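Local coordinates for protein CRISPR pre-crRNA endoribonuclease Cas5d (Mannheimia succiniciproducens, PDB 3KG4) that processes CRISPR precursor RNA as an endoribonuclease that needs no metal cofactor, supplying guide RNAs for adaptive immunity against mobile genetic elements, at residues R6-I11 with A115-A120; A37-L42 with A50-I55; D56-L61 with G213-P218. All blocks are in the same frame, centred on the assembly; numbering follows the deposited sequence.

Contact 1 (R6-I11 with A115-A120); sequences RIRLHI and AYVIEA
Arg8 and Glu119 face each other across two neighbouring strands of the antiparallel sheet, 7-13 and 114-124. With strands 164-167 and 51-60 these give the 4-1-3-2 order of a ferredoxin-like fold, as expected of the RAMP superfamily. The two side chains run alongside one another in the same direction. Arg8 NE and Arg8 NH2 both bond to Glu119 OE1, at 2.9 and 3.2 Å, a side-on grip on one oxygen. Both nitrogens reach that oxygen from the same face of the carboxylate, well above its plane, while it stays near the guanidinium plane; the two planes are 36° apart. Glu119 OE2 is held differently: water 1 donates to it at 2.6 Å and accepts from Arg8 NH2, closing a bridge beside the salt bridge. Arg6 layers onto Arg8, its NH2 lying 3.6 Å above the centre of the Arg8 guanidinium. Further out, Tyr59 OH hydrogen-bonds Glu119 OE1, so neighbouring strand 51-60 also steadies the carboxylate.

On the other side of the sheet the contact is apolar. Ile7 CD1 reaches Ala120 CB, and Phe141 of helix 135-146 packs on Ile7 and Leu9. Ile11 CG1 sits between the backbone N and the carbonyl carbon (chi1 64°), which puts it 3.9 Å from Tyr116 CB; its CD1 continues to Ile118 CG1.

Six backbone hydrogen bonds fix the register, pairing Ile7 with Ala120, Leu9 with Ile118 and Ile11 with Tyr116, each in both directions. The Ile11 N to Tyr116 O bond is almost straight, 174° at the hydrogen. That carbonyl has a further neighbour: His10 CD2 lies 3.4 Å from Tyr116 O, which meets the imidazole at its edge and in its plane.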
# COMPACT_ATOMS: atom_id res chain seq x y z
N ARG A 6 3.43 12.22 8.62
CA ARG A 6 3.50 11.68 7.29
C ARG A 6 4.62 10.66 7.23
O ARG A 6 5.73 10.93 7.68
CB ARG A 6 3.79 12.78 6.27
CG ARG A 6 3.76 12.29 4.82
CD ARG A 6 4.03 13.39 3.81
NE ARG A 6 5.46 13.61 3.60
CZ ARG A 6 5.97 14.53 2.78
NH1 ARG A 6 5.18 15.33 2.08
NH2 ARG A 6 7.27 14.65 2.65
N ILE A 7 4.33 9.50 6.65
CA ILE A 7 5.37 8.54 6.36
C ILE A 7 5.40 8.19 4.88
O ILE A 7 4.38 8.29 4.19
CB ILE A 7 5.21 7.24 7.20
CG1 ILE A 7 3.99 6.45 6.79
CG2 ILE A 7 5.13 7.57 8.69
CD1 ILE A 7 4.12 5.65 5.46
N ARG A 8 6.58 7.80 4.42
CA ARG A 8 6.80 7.21 3.12
C ARG A 8 7.57 5.90 3.29
O ARG A 8 8.65 5.85 3.95
CB ARG A 8 7.60 8.14 2.22
CG ARG A 8 6.84 9.36 1.78
CD ARG A 8 7.75 10.34 1.09
NE ARG A 8 6.99 11.37 0.41
CZ ARG A 8 7.55 12.40 -0.21
NH1 ARG A 8 8.88 12.56 -0.23
NH2 ARG A 8 6.77 13.28 -0.83
N LEU A 9 7.01 4.85 2.71
CA LEU A 9 7.57 3.50 2.78
C LEU A 9 7.76 2.99 1.36
O LEU A 9 6.82 2.92 0.55
CB LEU A 9 6.67 2.56 3.61
CG LEU A 9 7.25 1.16 3.92
CD1 LEU A 9 8.36 1.22 5.01
CD2 LEU A 9 6.12 0.18 4.32
N HIS A 10 8.99 2.64 1.04
CA HIS A 10 9.36 1.97 -0.19
C HIS A 10 9.11 0.48 -0.02
O HIS A 10 9.55 -0.13 0.98
CB HIS A 10 10.84 2.26 -0.49
CG HIS A 10 11.32 1.70 -1.81
ND1 HIS A 10 12.63 1.36 -2.03
CD2 HIS A 10 10.65 1.39 -2.95
CE1 HIS A 10 12.77 0.91 -3.27
NE2 HIS A 10 11.58 0.93 -3.85
N ILE A 11 8.32 -0.11 -0.91
CA ILE A 11 8.05 -1.55 -0.87
C ILE A 11 8.30 -2.17 -2.23
O ILE A 11 8.09 -1.53 -3.25
CB ILE A 11 6.60 -1.87 -0.36
CG1 ILE A 11 5.53 -1.31 -1.32
CG2 ILE A 11 6.44 -1.34 1.06
CD1 ILE A 11 4.05 -1.67 -0.94
N ALA A 115 7.24 -2.51 -7.42
CA ALA A 115 7.74 -1.62 -6.38
C ALA A 115 6.89 -0.38 -6.30
O ALA A 115 6.52 0.22 -7.32
CB ALA A 115 9.19 -1.26 -6.66
N TYR A 116 6.63 0.03 -5.07
CA TYR A 116 5.82 1.20 -4.82
C TYR A 116 6.44 2.08 -3.74
O TYR A 116 7.25 1.61 -2.95
CB TYR A 116 4.41 0.82 -4.36
CG TYR A 116 3.75 -0.26 -5.21
CD1 TYR A 116 3.09 0.06 -6.40
CD2 TYR A 116 3.80 -1.59 -4.83
CE1 TYR A 116 2.53 -0.92 -7.16
CE2 TYR A 116 3.21 -2.59 -5.63
CZ TYR A 116 2.56 -2.23 -6.77
OH TYR A 116 1.99 -3.19 -7.58
N VAL A 117 5.97 3.31 -3.68
CA VAL A 117 6.05 4.11 -2.46
C VAL A 117 4.64 4.34 -1.97
O VAL A 117 3.74 4.74 -2.74
CB VAL A 117 6.76 5.48 -2.64
CG1 VAL A 117 6.84 6.22 -1.31
CG2 VAL A 117 8.14 5.23 -3.17
N ILE A 118 4.46 4.09 -0.67
CA ILE A 118 3.22 4.36 0.04
C ILE A 118 3.41 5.59 0.89
O ILE A 118 4.34 5.64 1.74
CB ILE A 118 2.88 3.21 0.98
CG1 ILE A 118 2.81 1.89 0.20
CG2 ILE A 118 1.61 3.53 1.77
CD1 ILE A 118 1.94 1.95 -1.06
N GLU A 119 2.57 6.59 0.65
CA GLU A 119 2.59 7.81 1.41
C GLU A 119 1.32 7.85 2.23
O GLU A 119 0.24 7.72 1.67
CB GLU A 119 2.68 9.01 0.47
CG GLU A 119 2.91 10.30 1.17
CD GLU A 119 3.25 11.42 0.15
OE1 GLU A 119 4.26 11.31 -0.57
OE2 GLU A 119 2.49 12.41 0.09
N ALA A 120 1.45 8.06 3.54
CA ALA A 120 0.37 7.89 4.49
C ALA A 120 0.53 8.80 5.70
O ALA A 120 1.66 9.30 5.97
CB ALA A 120 0.31 6.37 4.99
O HOH W 1 3.86 14.23 -1.11

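Contact 2 (A37-L42 with A50-I55); sequences AARGIL and AINWVI
Trp53 and Ile55 receive Leu42 and Ala38 where helix 35-45 packs on strand 51-60. The helix links strand 7-13 to this strand, with strand 114-124 lying between the two: the first split beta-alpha-beta unit of a ferredoxin-like fold. The short axes approach to 8.4 Å at 136°. No direct hydrogen bond joins the segments, so the interface rests on apolar packing and one water.

Along the strand, Ile51 contributes indirectly by placing its CD1 3.8 Å above one face of the Trp53 indole. Asn52 follows at the partly exposed border. Water 2 accepts from its ND2, from Arg39 NH1 and from the Trp53 backbone N, the last at 2.9 Å, and thus ties the helix to the strand. Arg39 NE has a firmer partner in the salt bridge to Asp194.

Trp53 turns the face opposite Ile51 to the helix. Leu42 CB stands 3.9 Å from the centroid of the five-membered ring and only 15° off its normal, a CH-pi contact, so the indole is held between two aliphatic groups. The bond to Trp53 CB points toward the helix, and CG, anti to the carbonyl carbon (chi1 -70°), sets the ring beside Leu42. The ring's rotation is further fixed by the NE1 bond to His46 O and by an edge-to-face contact with Phe141. At the backbone, Arg39 CD touches Trp53 O at 3.1 Å.

Val54 points away from the helix, and Ile55 returns to it. Its CD1 touches three helix residues: Ala38 CB at 3.9 Å, the backbone N of Arg39, and Leu42 CD1, whose methyl-to-methyl distance from Ile55 CD1 is 3.7 Å.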
# COMPACT_ATOMS: atom_id res chain seq x y z
N ALA A 37 -4.49 -3.00 0.89
CA ALA A 37 -3.24 -3.76 1.06
C ALA A 37 -2.10 -2.92 1.62
O ALA A 37 -1.24 -3.43 2.40
CB ALA A 37 -2.80 -4.45 -0.27
N ALA A 38 -2.05 -1.67 1.19
CA ALA A 38 -1.01 -0.75 1.65
C ALA A 38 -1.15 -0.51 3.16
O ALA A 38 -0.16 -0.56 3.88
CB ALA A 38 -1.05 0.60 0.84
N ARG A 39 -2.37 -0.31 3.60
CA ARG A 39 -2.66 -0.08 4.98
C ARG A 39 -2.33 -1.32 5.82
O ARG A 39 -1.86 -1.19 6.95
CB ARG A 39 -4.13 0.31 5.14
CG ARG A 39 -4.53 0.63 6.57
CD ARG A 39 -5.89 1.33 6.66
NE ARG A 39 -6.94 0.34 6.46
CZ ARG A 39 -7.59 -0.30 7.42
NH1 ARG A 39 -7.34 -0.07 8.71
NH2 ARG A 39 -8.53 -1.17 7.08
N GLY A 40 -2.57 -2.51 5.26
CA GLY A 40 -2.15 -3.77 5.89
C GLY A 40 -0.65 -3.82 6.10
O GLY A 40 -0.16 -4.28 7.14
N ILE A 41 0.09 -3.36 5.11
CA ILE A 41 1.52 -3.42 5.13
C ILE A 41 2.03 -2.46 6.22
O ILE A 41 2.91 -2.84 7.01
CB ILE A 41 2.13 -3.10 3.76
CG1 ILE A 41 1.96 -4.28 2.79
CG2 ILE A 41 3.63 -2.68 3.88
CD1 ILE A 41 2.42 -3.97 1.37
N LEU A 42 1.45 -1.24 6.29
CA LEU A 42 1.84 -0.28 7.32
C LEU A 42 1.53 -0.80 8.74
O LEU A 42 2.36 -0.68 9.61
CB LEU A 42 1.16 1.06 7.11
CG LEU A 42 1.44 1.80 5.78
CD1 LEU A 42 0.73 3.18 5.80
CD2 LEU A 42 2.89 1.99 5.51
N ALA A 50 -5.30 2.89 19.08
CA ALA A 50 -5.40 4.33 19.16
C ALA A 50 -5.39 4.98 17.76
O ALA A 50 -6.00 6.03 17.57
CB ALA A 50 -4.27 4.91 20.05
N ILE A 51 -4.75 4.33 16.78
CA ILE A 51 -4.56 4.95 15.44
C ILE A 51 -5.08 4.12 14.27
O ILE A 51 -5.26 2.91 14.37
CB ILE A 51 -3.08 5.27 15.15
CG1 ILE A 51 -2.26 3.98 15.10
CG2 ILE A 51 -2.53 6.31 16.18
CD1 ILE A 51 -1.02 4.03 14.23
N ASN A 52 -5.33 4.81 13.15
CA ASN A 52 -5.58 4.20 11.85
C ASN A 52 -4.66 4.87 10.86
O ASN A 52 -4.46 6.10 10.93
CB ASN A 52 -7.06 4.35 11.42
CG ASN A 52 -7.99 3.30 12.08
OD1 ASN A 52 -9.13 3.62 12.47
ND2 ASN A 52 -7.51 2.05 12.22
N TRP A 53 -4.05 4.06 10.00
CA TRP A 53 -3.24 4.56 8.91
C TRP A 53 -4.13 4.97 7.75
O TRP A 53 -4.99 4.18 7.31
CB TRP A 53 -2.26 3.52 8.44
CG TRP A 53 -1.21 3.22 9.38
CD1 TRP A 53 -1.00 2.05 10.03
CD2 TRP A 53 -0.16 4.10 9.79
NE1 TRP A 53 0.14 2.14 10.82
CE2 TRP A 53 0.65 3.41 10.70
CE3 TRP A 53 0.17 5.43 9.47
CZ2 TRP A 53 1.76 3.99 11.31
CZ3 TRP A 53 1.25 6.02 10.08
CH2 TRP A 53 2.05 5.30 10.97
N VAL A 54 -3.93 6.18 7.25
CA VAL A 54 -4.71 6.65 6.10
C VAL A 54 -3.78 6.79 4.89
O VAL A 54 -2.80 7.54 4.96
CB VAL A 54 -5.41 7.97 6.45
CG1 VAL A 54 -6.13 8.58 5.21
CG2 VAL A 54 -6.38 7.74 7.61
N ILE A 55 -4.08 6.10 3.77
CA ILE A 55 -3.22 6.14 2.60
C ILE A 55 -3.54 7.42 1.83
O ILE A 55 -4.71 7.71 1.54
CB ILE A 55 -3.39 4.91 1.70
CG1 ILE A 55 -3.24 3.61 2.49
CG2 ILE A 55 -2.33 4.87 0.59
CD1 ILE A 55 -1.95 3.51 3.29
O HOH W 2 -5.00 1.33 10.37

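Contact 3 (D56-L61 with G213-P218); sequences DKIYVL and GVIDVP
Val214 stands next to the Tyr59 ring, on the face of the sheet that also carries Lys57 and Asp216. Val214 CG1 lies 4.3 Å above the plane of the phenol ring, over its centre, while CG2 presses on the CD1 and CE1 side, 3.3 Å from Tyr59 CD1. The valine packs on one face of the ring, while the hydroxyl end is held by its hydrogen bond to Glu119 OE1.

Lys57 and Asp216 also lie alongside one another. With the lysine chain extended through CD, CE and NZ, its methylenes run past the carboxylate: Lys57 CE is 3.3 Å from Asp216 OD1, whereas NZ stays 4.6 Å from the same oxygen. The charges are near but too far apart for a salt bridge.

On the other face the side chains cross obliquely. Ile58 CD1 meets Val217 CG2 at 4.0 Å, and Val60 CG2 meets Ile215 CD1, with Ile118 and Leu210 of the flanking strands adding to this apolar layer.

The backbones are antiparallel, at 160°. Ile58 and Ile215 exchange two hydrogen bonds, and Val60 N donates to Gly213 O. At the other end Asp56 and Lys57 both stand opposite Glu119, a classic beta bulge in strand 51-60. There Val217 N bonds to Asp56 O at 3.0 Å, from 44° above the carbonyl plane, and water 3 donates both to Asp56 O and to Val217 O. Strand 214-216 thereby continues the ferredoxin-like sheet toward strands 203-211 and 186-195.

One face is thus apolar, and the other combines Val214 on the Tyr59 ring with lysine methylenes along a carboxylate. Given the gap between Lys57 NZ and Asp216, electrostatics probably add little, and cohesion probably rests mainly on the four backbone hydrogen bonds and apolar packing.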
# COMPACT_ATOMS: atom_id res chain seq x y z
N ASP A 56 -2.49 8.16 1.48
CA ASP A 56 -2.64 9.42 0.73
C ASP A 56 -2.21 9.27 -0.73
O ASP A 56 -2.88 9.79 -1.65
CB ASP A 56 -1.85 10.53 1.41
CG ASP A 56 -2.32 10.79 2.80
OD1 ASP A 56 -3.53 11.04 2.97
OD2 ASP A 56 -1.48 10.72 3.74
N LYS A 57 -1.08 8.66 -0.96
CA LYS A 57 -0.59 8.51 -2.32
C LYS A 57 0.04 7.13 -2.49
O LYS A 57 0.65 6.60 -1.58
CB LYS A 57 0.45 9.59 -2.66
CG LYS A 57 -0.09 11.04 -2.65
CD LYS A 57 1.02 12.02 -2.95
CE LYS A 57 0.53 13.49 -3.15
NZ LYS A 57 1.80 14.29 -3.35
N ILE A 58 -0.08 6.56 -3.68
CA ILE A 58 0.66 5.37 -4.04
C ILE A 58 1.46 5.70 -5.29
O ILE A 58 0.88 5.97 -6.34
CB ILE A 58 -0.32 4.17 -4.36
CG1 ILE A 58 -1.13 3.79 -3.11
CG2 ILE A 58 0.46 3.02 -4.94
CD1 ILE A 58 -2.43 3.00 -3.42
N TYR A 59 2.78 5.67 -5.17
CA TYR A 59 3.68 5.83 -6.30
C TYR A 59 3.98 4.48 -6.91
O TYR A 59 4.46 3.58 -6.21
CB TYR A 59 5.00 6.44 -5.86
CG TYR A 59 4.90 7.80 -5.25
CD1 TYR A 59 5.21 8.95 -5.98
CD2 TYR A 59 4.50 7.95 -3.93
CE1 TYR A 59 5.16 10.22 -5.36
CE2 TYR A 59 4.41 9.18 -3.33
CZ TYR A 59 4.77 10.31 -4.03
OH TYR A 59 4.68 11.52 -3.36
N VAL A 60 3.75 4.34 -8.20
CA VAL A 60 3.96 3.10 -8.92
C VAL A 60 5.23 3.22 -9.73
O VAL A 60 5.29 4.01 -10.67
CB VAL A 60 2.82 2.79 -9.90
CG1 VAL A 60 3.10 1.49 -10.62
CG2 VAL A 60 1.52 2.71 -9.17
N LEU A 61 6.22 2.38 -9.39
CA LEU A 61 7.61 2.56 -9.85
C LEU A 61 8.00 1.68 -11.03
O LEU A 61 8.91 2.02 -11.78
CB LEU A 61 8.57 2.28 -8.69
CG LEU A 61 8.35 3.12 -7.44
CD1 LEU A 61 9.38 2.77 -6.37
CD2 LEU A 61 8.42 4.60 -7.83
N GLY A 213 2.76 8.88 -12.60
CA GLY A 213 3.25 7.80 -11.78
C GLY A 213 2.66 7.71 -10.40
O GLY A 213 3.11 6.86 -9.61
N VAL A 214 1.70 8.56 -10.07
CA VAL A 214 1.14 8.63 -8.73
C VAL A 214 -0.39 8.52 -8.72
O VAL A 214 -1.09 9.13 -9.55
CB VAL A 214 1.51 9.97 -7.99
CG1 VAL A 214 0.99 9.97 -6.52
CG2 VAL A 214 2.98 10.23 -8.02
N ILE A 215 -0.89 7.74 -7.76
CA ILE A 215 -2.29 7.60 -7.50
C ILE A 215 -2.62 8.33 -6.23
O ILE A 215 -2.12 7.98 -5.13
CB ILE A 215 -2.71 6.13 -7.33
CG1 ILE A 215 -2.27 5.33 -8.53
CG2 ILE A 215 -4.26 6.01 -7.10
CD1 ILE A 215 -2.31 3.80 -8.34
N ASP A 216 -3.46 9.36 -6.35
CA ASP A 216 -3.96 10.03 -5.18
C ASP A 216 -5.19 9.29 -4.66
O ASP A 216 -6.10 8.92 -5.41
CB ASP A 216 -4.14 11.56 -5.40
CG ASP A 216 -2.75 12.37 -5.28
OD1 ASP A 216 -2.55 13.19 -4.36
OD2 ASP A 216 -1.83 12.14 -6.10
N VAL A 217 -5.17 8.98 -3.36
CA VAL A 217 -6.22 8.19 -2.76
C VAL A 217 -7.14 9.11 -1.98
O VAL A 217 -6.70 9.82 -1.04
CB VAL A 217 -5.61 7.11 -1.79
CG1 VAL A 217 -6.74 6.31 -1.13
CG2 VAL A 217 -4.67 6.22 -2.56
N PRO A 218 -8.43 9.15 -2.37
CA PRO A 218 -9.30 10.10 -1.72
C PRO A 218 -9.67 9.62 -0.31
O PRO A 218 -9.54 8.40 -0.03
CB PRO A 218 -10.53 10.11 -2.63
CG PRO A 218 -10.62 8.72 -3.15
CD PRO A 218 -9.15 8.34 -3.38
O HOH W 3 -4.71 12.08 -1.66

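How the contacts relate
The three contacts share one antiparallel sheet. Contacts 1 and 3, with centres about 9 Å apart, meet where strands 114-124 and 51-60 pair: Val117 O lies 2.8 Å from Tyr59 N, and Glu119 O is equally far from Asp56 N. Contact 2 packs the helix on the apolar face of contact 1, that of Ile118 and Ala120, with Ala120 CB 3.3 Å from Leu42 CD1 and Ile118 CD1 3.8 Å from Ala38 CB; the centres are about 11 Å apart. Contacts 2 and 3 use successive parts of strand 51-60, about 15 Å between centres. In sequence, contact 2 nests within the loop closed by contact 1, contacts 1 and 3 interleave, and contact 3 joins the ferredoxin-like strands to the C-terminal ones.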